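Local coordinates for protein arginyl-trna synthetase (Thermus thermophilus, PDB 1IQ0) that probably attaches L-arginine to its cognate tRNA at the expense of ATP, as a monomeric class I aminoacyl-tRNA synthetase, at residues L237-D242 and L332-P337; S241-A246 and E317-R322. One frame throughout, in Å; residues are numbered along the deposited sequence.

Contact 1 of 2, residues L237-D242 and L332-P337; sequences LVWESD and LRTSAP
Leu237 pairs with Thr334 in a parallel bridge between strands 236-239 and 333-335. Leu237 N donates to Arg333 O (2.8 Å), and Leu237 O accepts from Ser335 N (2.9 Å). The Leu237 side chain crosses that of Leu332 at about a right angle. Its CD1 meets both methyls of Leu332, each at 3.8 Å. Val238 adds little here; its side chain touches Phe321 and Leu146. At Trp239 backbone pairing gives way to side-chain bonds. Trp239 N gives a nearly straight hydrogen bond (172°) to Ser335 OG at 2.9 Å. The same hydroxyl lies at the edge of the indole, near its plane. The ring nitrogen NE1 makes a bent, weak bond to Thr334 OG1, which itself donates to Ser335 O. Arg213 adds a cation-pi contact to the indole. Trp239 is also the N-cap residue of helix 240-245. In the first turn of this helix, Asp242 reaches back to the strand. Ser335 OG sits between its own backbone N and carbonyl carbon (chi1 57°), and from there it donates to Asp242 OD1 at 2.6 Å, meeting that oxygen on its anti side. OD1 also forms a salt bridge with Arg213, and OD2 forms one with Arg245. An alanine in place of Asp242 removes the carboxylate and would probably leave the Ser335 hydroxyl freer to turn and the charges of Arg213 and Arg245 without this mate. Ser335 OG thus accepts from the end of one strand and donates to the first turn of the helix that follows it. The two arginines are likely to offset the charge of the buried carboxylate and so keep it a good acceptor at this strand-to-helix junction of the class I catalytic domain.

Contact 2 of 2, residues S241-A246 and E317-R322; sequences SDIVRA and EGLRFR
Leu319 CD1 is the apolar tip that meets helix 240-245. It lies 3.5 Å from Ala246 CB and 3.4 Å from Asp242 O. It also approaches Ile243 CG1, more loosely, at 4.3 Å. Ala246 CB rests on the backbone of Gly318, 3.4 Å from its C. No hydrogen bond joins the two segments. Gly318 lets the two segments come this close. A side chain on it would run into Ala246 O, and its backbone angles (147°/-30°) would also press a CB against the carbonyl of Glu317. Further out, Lys251 NZ donates to both Ala246 O and Glu317 O and bridges the two backbones. Val238 and Trp311 pack on Leu319, and Phe308 packs on Ile243. The helix turn is held by the backbone bond from Ala246 N to Asp242 O, at 2.9 Å. In the salt bridge to Asp242, Arg245 NH1 meets the anti lone pair of OD2, which lies close to the guanidinium plane. The direct contact is van der Waals packing, of methyl carbons on each other and on backbone. It sets the stretch Asp242 to Ala246 against the lead-in to strand 320-323, and polar ties around it include Lys251 and the helix bond from Ala246 N.

How the contacts relate
Strand 236-239 runs into helix 240-245, and both contacts start from this stretch. The chain then passes through helix 301-312 and returns at 317-322, where contact 2 closes a loop with a 70-residue gap. After a short connection it reaches 332-337, and contact 1 closes a longer loop with an 89-residue gap. The loop of contact 2 lies within that of contact 1, and the two share Ser241 and Asp242 at one end. Strands 320-323 and 333-335 are antiparallel neighbours in the mixed sheet, with probable backbone bonds from Thr334 N to Arg322 O and Ala336 N to Arg320 O. Contact 1 links strand 236-239 to this hairpin, while contact 2 packs the helix on the residues leading into strand 320-323.

Contact 1 of 2, residues L237-D242 and L332-P337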
ATOM      1  N   LEU A 237       4.595  17.254   2.852  1.00 21.84           N
ATOM      2  CA  LEU A 237       5.973  17.207   2.400  1.00 21.94           C
ATOM      3  C   LEU A 237       6.740  17.700   3.617  1.00 20.48           C
ATOM      4  O   LEU A 237       6.341  18.676   4.234  1.00 21.91           O
ATOM      5  CB  LEU A 237       6.198  18.183   1.246  1.00 21.04           C
ATOM      6  CG  LEU A 237       6.451  17.673  -0.174  1.00 24.02           C
ATOM      7  CD1 LEU A 237       5.456  16.616  -0.576  1.00 17.15           C
ATOM      8  CD2 LEU A 237       6.403  18.867  -1.119  1.00 20.87           C
ATOM      9  N   VAL A 238       7.803  17.003   3.991  1.00 20.78           N
ATOM     10  CA  VAL A 238       8.630  17.444   5.098  1.00 18.24           C
ATOM     11  C   VAL A 238      10.065  17.492   4.596  1.00 20.14           C
ATOM     12  O   VAL A 238      10.609  16.484   4.141  1.00 19.87           O
ATOM     13  CB  VAL A 238       8.542  16.501   6.321  1.00 15.33           C
ATOM     14  CG1 VAL A 238       9.604  16.884   7.331  1.00 10.14           C
ATOM     15  CG2 VAL A 238       7.166  16.626   6.975  1.00 12.46           C
ATOM     16  N   TRP A 239      10.664  18.675   4.678  1.00 20.47           N
ATOM     17  CA  TRP A 239      12.032  18.897   4.226  1.00 17.81           C
ATOM     18  C   TRP A 239      13.056  18.778   5.357  1.00 16.00           C
ATOM     19  O   TRP A 239      12.854  19.290   6.461  1.00 17.36           O
ATOM     20  CB  TRP A 239      12.144  20.289   3.566  1.00 14.57           C
ATOM     21  CG  TRP A 239      11.256  20.468   2.346  1.00 18.93           C
ATOM     22  CD1 TRP A 239       9.894  20.373   2.304  1.00 18.05           C
ATOM     23  CD2 TRP A 239      11.677  20.727   0.997  1.00 19.77           C
ATOM     24  NE1 TRP A 239       9.442  20.551   1.021  1.00 16.24           N
ATOM     25  CE2 TRP A 239      10.512  20.768   0.196  1.00 19.86           C
ATOM     26  CE3 TRP A 239      12.924  20.924   0.387  1.00 19.90           C
ATOM     27  CZ2 TRP A 239      10.554  20.999  -1.189  1.00 19.68           C
ATOM     28  CZ3 TRP A 239      12.969  21.155  -0.993  1.00 20.19           C
ATOM     29  CH2 TRP A 239      11.790  21.189  -1.763  1.00 19.23           C
ATOM     30  N   GLU A 240      14.166  18.103   5.071  1.00 15.09           N
ATOM     31  CA  GLU A 240      15.231  17.939   6.046  1.00 19.12           C
ATOM     32  C   GLU A 240      15.680  19.294   6.614  1.00 24.68           C
ATOM     33  O   GLU A 240      15.884  19.426   7.825  1.00 24.21           O
ATOM     34  CB  GLU A 240      16.419  17.214   5.398  1.00 14.97           C
ATOM     35  CG  GLU A 240      17.627  17.024   6.317  1.00 16.68           C
ATOM     36  CD  GLU A 240      17.300  16.217   7.566  1.00 23.56           C
ATOM     37  OE1 GLU A 240      16.481  15.279   7.486  1.00 23.31           O
ATOM     38  OE2 GLU A 240      17.876  16.506   8.626  1.00 19.09           O
ATOM     39  N   SER A 241      15.841  20.303   5.756  1.00 17.38           N
ATOM     40  CA  SER A 241      16.261  21.622   6.241  1.00 16.29           C
ATOM     41  C   SER A 241      15.262  22.215   7.238  1.00 17.07           C
ATOM     42  O   SER A 241      15.654  22.953   8.143  1.00 16.84           O
ATOM     43  CB  SER A 241      16.498  22.599   5.077  1.00 18.57           C
ATOM     44  OG  SER A 241      15.356  22.745   4.260  1.00 20.45           O
ATOM     45  N   ASP A 242      13.977  21.909   7.077  1.00 19.99           N
ATOM     46  CA  ASP A 242      12.972  22.400   8.028  1.00 21.49           C
ATOM     47  C   ASP A 242      13.071  21.584   9.320  1.00 22.74           C
ATOM     48  O   ASP A 242      12.833  22.102  10.411  1.00 22.00           O
ATOM     49  CB  ASP A 242      11.562  22.288   7.444  1.00 13.59           C
ATOM     50  CG  ASP A 242      11.315  23.295   6.335  1.00 17.05           C
ATOM     51  OD1 ASP A 242      10.647  22.946   5.335  1.00 17.02           O
ATOM     52  OD2 ASP A 242      11.789  24.439   6.469  1.00 16.29           O
ATOM     53  N   LEU A 332      -1.857  19.757  -1.286  1.00 25.20           N
ATOM     54  CA  LEU A 332      -0.586  19.359  -0.688  1.00 24.26           C
ATOM     55  C   LEU A 332       0.035  20.475   0.164  1.00 25.90           C
ATOM     56  O   LEU A 332       0.086  21.630  -0.256  1.00 25.43           O
ATOM     57  CB  LEU A 332       0.386  18.925  -1.789  1.00 18.82           C
ATOM     58  CG  LEU A 332       1.789  18.463  -1.387  1.00 20.48           C
ATOM     59  CD1 LEU A 332       1.703  17.328  -0.372  1.00 20.67           C
ATOM     60  CD2 LEU A 332       2.540  18.010  -2.641  1.00 15.85           C
ATOM     61  N   ARG A 333       0.490  20.123   1.365  1.00 23.63           N
ATOM     62  CA  ARG A 333       1.117  21.090   2.266  1.00 23.27           C
ATOM     63  C   ARG A 333       2.572  20.693   2.533  1.00 22.30           C
ATOM     64  O   ARG A 333       2.903  19.509   2.639  1.00 21.78           O
ATOM     65  CB  ARG A 333       0.350  21.186   3.594  1.00 26.31           C
ATOM     66  CG  ARG A 333      -0.962  21.984   3.543  1.00 30.09           C
ATOM     67  CD  ARG A 333      -1.723  21.913   4.883  1.00 31.89           C
ATOM     68  NE  ARG A 333      -1.137  22.708   5.970  1.00 39.50           N
ATOM     69  CZ  ARG A 333      -0.797  22.227   7.173  1.00 45.19           C
ATOM     70  NH1 ARG A 333      -0.964  20.938   7.474  1.00 36.03           N
ATOM     71  NH2 ARG A 333      -0.315  23.045   8.105  1.00 41.91           N
ATOM     72  N   THR A 334       3.440  21.691   2.653  1.00 21.72           N
ATOM     73  CA  THR A 334       4.856  21.440   2.879  1.00 17.89           C
ATOM     74  C   THR A 334       5.371  22.121   4.136  1.00 20.75           C
ATOM     75  O   THR A 334       4.841  23.148   4.559  1.00 22.22           O
ATOM     76  CB  THR A 334       5.705  21.978   1.695  1.00 20.32           C
ATOM     77  OG1 THR A 334       7.095  21.707   1.926  1.00 23.41           O
ATOM     78  CG2 THR A 334       5.531  23.494   1.558  1.00 18.43           C
ATOM     79  N   SER A 335       6.398  21.540   4.745  1.00 18.21           N
ATOM     80  CA  SER A 335       7.015  22.181   5.897  1.00 19.07           C
ATOM     81  C   SER A 335       7.717  23.380   5.257  1.00 20.52           C
ATOM     82  O   SER A 335       8.059  23.341   4.069  1.00 20.63           O
ATOM     83  CB  SER A 335       8.052  21.265   6.546  1.00 20.17           C
ATOM     84  OG  SER A 335       9.038  20.876   5.604  1.00 21.02           O
ATOM     85  N   ALA A 336       7.922  24.436   6.032  1.00 18.25           N
ATOM     86  CA  ALA A 336       8.577  25.636   5.528  1.00 17.94           C
ATOM     87  C   ALA A 336       9.045  26.525   6.683  1.00 20.53           C
ATOM     88  O   ALA A 336       8.681  26.309   7.835  1.00 23.57           O
ATOM     89  CB  ALA A 336       7.610  26.410   4.622  1.00 14.18           C
ATOM     90  N   PRO A 337       9.864  27.541   6.385  1.00 32.42           N
ATOM     91  CA  PRO A 337      10.337  28.425   7.456  1.00 30.23           C
ATOM     92  C   PRO A 337       9.153  29.076   8.161  1.00 32.15           C
ATOM     93  O   PRO A 337       9.134  29.217   9.384  1.00 35.34           O
ATOM     94  CB  PRO A 337      11.182  29.451   6.705  1.00 29.24           C
ATOM     95  CG  PRO A 337      11.701  28.672   5.527  1.00 30.22           C
ATOM     96  CD  PRO A 337      10.471  27.903   5.093  1.00 31.96           C
TER

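Contact 2 of 2, residues S241-A246 and E317-R322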
ATOM      1  N   SER A 241      15.841  20.303   5.756  1.00 17.38           N
ATOM      2  CA  SER A 241      16.261  21.622   6.241  1.00 16.29           C
ATOM      3  C   SER A 241      15.262  22.215   7.238  1.00 17.07           C
ATOM      4  O   SER A 241      15.654  22.953   8.143  1.00 16.84           O
ATOM      5  CB  SER A 241      16.498  22.599   5.077  1.00 18.57           C
ATOM      6  OG  SER A 241      15.356  22.745   4.260  1.00 20.45           O
ATOM      7  N   ASP A 242      13.977  21.909   7.077  1.00 19.99           N
ATOM      8  CA  ASP A 242      12.972  22.400   8.028  1.00 21.49           C
ATOM      9  C   ASP A 242      13.071  21.584   9.320  1.00 22.74           C
ATOM     10  O   ASP A 242      12.833  22.102  10.411  1.00 22.00           O
ATOM     11  CB  ASP A 242      11.562  22.288   7.444  1.00 13.59           C
ATOM     12  CG  ASP A 242      11.315  23.295   6.335  1.00 17.05           C
ATOM     13  OD1 ASP A 242      10.647  22.946   5.335  1.00 17.02           O
ATOM     14  OD2 ASP A 242      11.789  24.439   6.469  1.00 16.29           O
ATOM     15  N   ILE A 243      13.422  20.306   9.196  1.00 18.71           N
ATOM     16  CA  ILE A 243      13.576  19.450  10.371  1.00 19.32           C
ATOM     17  C   ILE A 243      14.736  19.991  11.222  1.00 20.51           C
ATOM     18  O   ILE A 243      14.685  19.964  12.451  1.00 20.03           O
ATOM     19  CB  ILE A 243      13.858  17.975   9.964  1.00 17.15           C
ATOM     20  CG1 ILE A 243      12.555  17.304   9.515  1.00 14.32           C
ATOM     21  CG2 ILE A 243      14.500  17.215  11.124  1.00 15.77           C
ATOM     22  CD1 ILE A 243      12.705  15.821   9.107  1.00 13.43           C
ATOM     23  N   VAL A 244      15.775  20.489  10.558  1.00 15.63           N
ATOM     24  CA  VAL A 244      16.930  21.054  11.254  1.00 16.13           C
ATOM     25  C   VAL A 244      16.530  22.351  11.971  1.00 16.20           C
ATOM     26  O   VAL A 244      16.845  22.539  13.148  1.00 18.92           O
ATOM     27  CB  VAL A 244      18.099  21.338  10.260  1.00 23.04           C
ATOM     28  CG1 VAL A 244      19.210  22.165  10.949  1.00 20.41           C
ATOM     29  CG2 VAL A 244      18.680  20.013   9.754  1.00 23.26           C
ATOM     30  N   ARG A 245      15.824  23.233  11.268  1.00 26.02           N
ATOM     31  CA  ARG A 245      15.384  24.497  11.854  1.00 29.03           C
ATOM     32  C   ARG A 245      14.463  24.266  13.051  1.00 30.43           C
ATOM     33  O   ARG A 245      14.503  25.016  14.029  1.00 30.10           O
ATOM     34  CB  ARG A 245      14.647  25.358  10.811  1.00 22.04           C
ATOM     35  CG  ARG A 245      14.394  26.808  11.270  1.00 27.49           C
ATOM     36  CD  ARG A 245      13.649  27.659  10.232  1.00 29.24           C
ATOM     37  NE  ARG A 245      14.104  27.386   8.868  1.00 35.92           N
ATOM     38  CZ  ARG A 245      13.595  26.434   8.084  1.00 40.97           C
ATOM     39  NH1 ARG A 245      12.601  25.664   8.527  1.00 42.73           N
ATOM     40  NH2 ARG A 245      14.088  26.234   6.865  1.00 32.36           N
ATOM     41  N   ALA A 246      13.636  23.228  12.967  1.00 22.85           N
ATOM     42  CA  ALA A 246      12.696  22.887  14.035  1.00 19.94           C
ATOM     43  C   ALA A 246      13.418  22.352  15.264  1.00 19.29           C
ATOM     44  O   ALA A 246      12.812  22.185  16.316  1.00 21.92           O
ATOM     45  CB  ALA A 246      11.695  21.851  13.535  1.00 18.79           C
ATOM     46  N   GLU A 317       7.579  18.822  18.802  1.00 22.32           N
ATOM     47  CA  GLU A 317       7.002  19.835  17.918  1.00 24.43           C
ATOM     48  C   GLU A 317       8.091  20.746  17.349  1.00 24.97           C
ATOM     49  O   GLU A 317       9.240  20.707  17.796  1.00 23.66           O
ATOM     50  CB  GLU A 317       5.974  20.678  18.680  1.00 32.23           C
ATOM     51  CG  GLU A 317       4.740  19.896  19.121  1.00 38.94           C
ATOM     52  CD  GLU A 317       3.770  20.728  19.943  1.00 41.87           C
ATOM     53  OE1 GLU A 317       3.326  21.790  19.465  1.00 46.77           O
ATOM     54  OE2 GLU A 317       3.446  20.313  21.071  1.00 45.42           O
ATOM     55  N   GLY A 318       7.729  21.567  16.367  1.00 21.95           N
ATOM     56  CA  GLY A 318       8.694  22.476  15.775  1.00 21.31           C
ATOM     57  C   GLY A 318       8.479  22.749  14.297  1.00 24.77           C
ATOM     58  O   GLY A 318       8.800  23.835  13.805  1.00 24.57           O
ATOM     59  N   LEU A 319       7.931  21.768  13.584  1.00 21.63           N
ATOM     60  CA  LEU A 319       7.671  21.893  12.153  1.00 17.83           C
ATOM     61  C   LEU A 319       6.456  22.788  11.871  1.00 19.43           C
ATOM     62  O   LEU A 319       5.434  22.711  12.566  1.00 18.68           O
ATOM     63  CB  LEU A 319       7.458  20.492  11.557  1.00 24.01           C
ATOM     64  CG  LEU A 319       8.515  19.838  10.648  1.00 29.49           C
ATOM     65  CD1 LEU A 319       9.880  20.466  10.830  1.00 28.80           C
ATOM     66  CD2 LEU A 319       8.562  18.333  10.928  1.00 22.51           C
ATOM     67  N   ARG A 320       6.583  23.637  10.852  1.00 23.30           N
ATOM     68  CA  ARG A 320       5.527  24.558  10.434  1.00 22.44           C
ATOM     69  C   ARG A 320       5.181  24.282   8.979  1.00 21.89           C
ATOM     70  O   ARG A 320       6.064  23.972   8.176  1.00 18.16           O
ATOM     71  CB  ARG A 320       5.992  26.009  10.584  1.00 28.19           C
ATOM     72  CG  ARG A 320       6.150  26.445  12.019  1.00 36.04           C
ATOM     73  CD  ARG A 320       6.720  27.851  12.135  1.00 37.47           C
ATOM     74  NE  ARG A 320       6.782  28.264  13.532  1.00 45.54           N
ATOM     75  CZ  ARG A 320       5.716  28.569  14.269  1.00 48.92           C
ATOM     76  NH1 ARG A 320       4.500  28.519  13.737  1.00 45.98           N
ATOM     77  NH2 ARG A 320       5.864  28.899  15.546  1.00 48.00           N
ATOM     78  N   PHE A 321       3.903  24.425   8.638  1.00 26.41           N
ATOM     79  CA  PHE A 321       3.431  24.139   7.290  1.00 26.65           C
ATOM     80  C   PHE A 321       2.657  25.250   6.578  1.00 28.79           C
ATOM     81  O   PHE A 321       2.089  26.138   7.209  1.00 28.39           O
ATOM     82  CB  PHE A 321       2.557  22.882   7.319  1.00 19.31           C
ATOM     83  CG  PHE A 321       3.292  21.651   7.729  1.00 19.49           C
ATOM     84  CD1 PHE A 321       3.623  21.436   9.056  1.00 17.76           C
ATOM     85  CD2 PHE A 321       3.710  20.730   6.773  1.00 19.05           C
ATOM     86  CE1 PHE A 321       4.368  20.328   9.428  1.00 17.70           C
ATOM     87  CE2 PHE A 321       4.458  19.617   7.135  1.00 16.56           C
ATOM     88  CZ  PHE A 321       4.788  19.414   8.459  1.00 18.45           C
ATOM     89  N   ARG A 322       2.634  25.160   5.249  1.00 27.21           N
ATOM     90  CA  ARG A 322       1.934  26.109   4.388  1.00 28.07           C
ATOM     91  C   ARG A 322       1.628  25.380   3.078  1.00 26.82           C
ATOM     92  O   ARG A 322       2.098  24.260   2.865  1.00 26.99           O
ATOM     93  CB  ARG A 322       2.816  27.338   4.112  1.00 24.08           C
ATOM     94  CG  ARG A 322       4.075  27.018   3.325  1.00 28.62           C
ATOM     95  CD  ARG A 322       5.032  28.211   3.229  1.00 39.91           C
ATOM     96  NE  ARG A 322       4.478  29.314   2.452  1.00 44.09           N
ATOM     97  CZ  ARG A 322       3.941  30.408   2.981  1.00 46.73           C
ATOM     98  NH1 ARG A 322       3.886  30.555   4.298  1.00 48.01           N
ATOM     99  NH2 ARG A 322       3.453  31.356   2.190  1.00 46.70           N
TER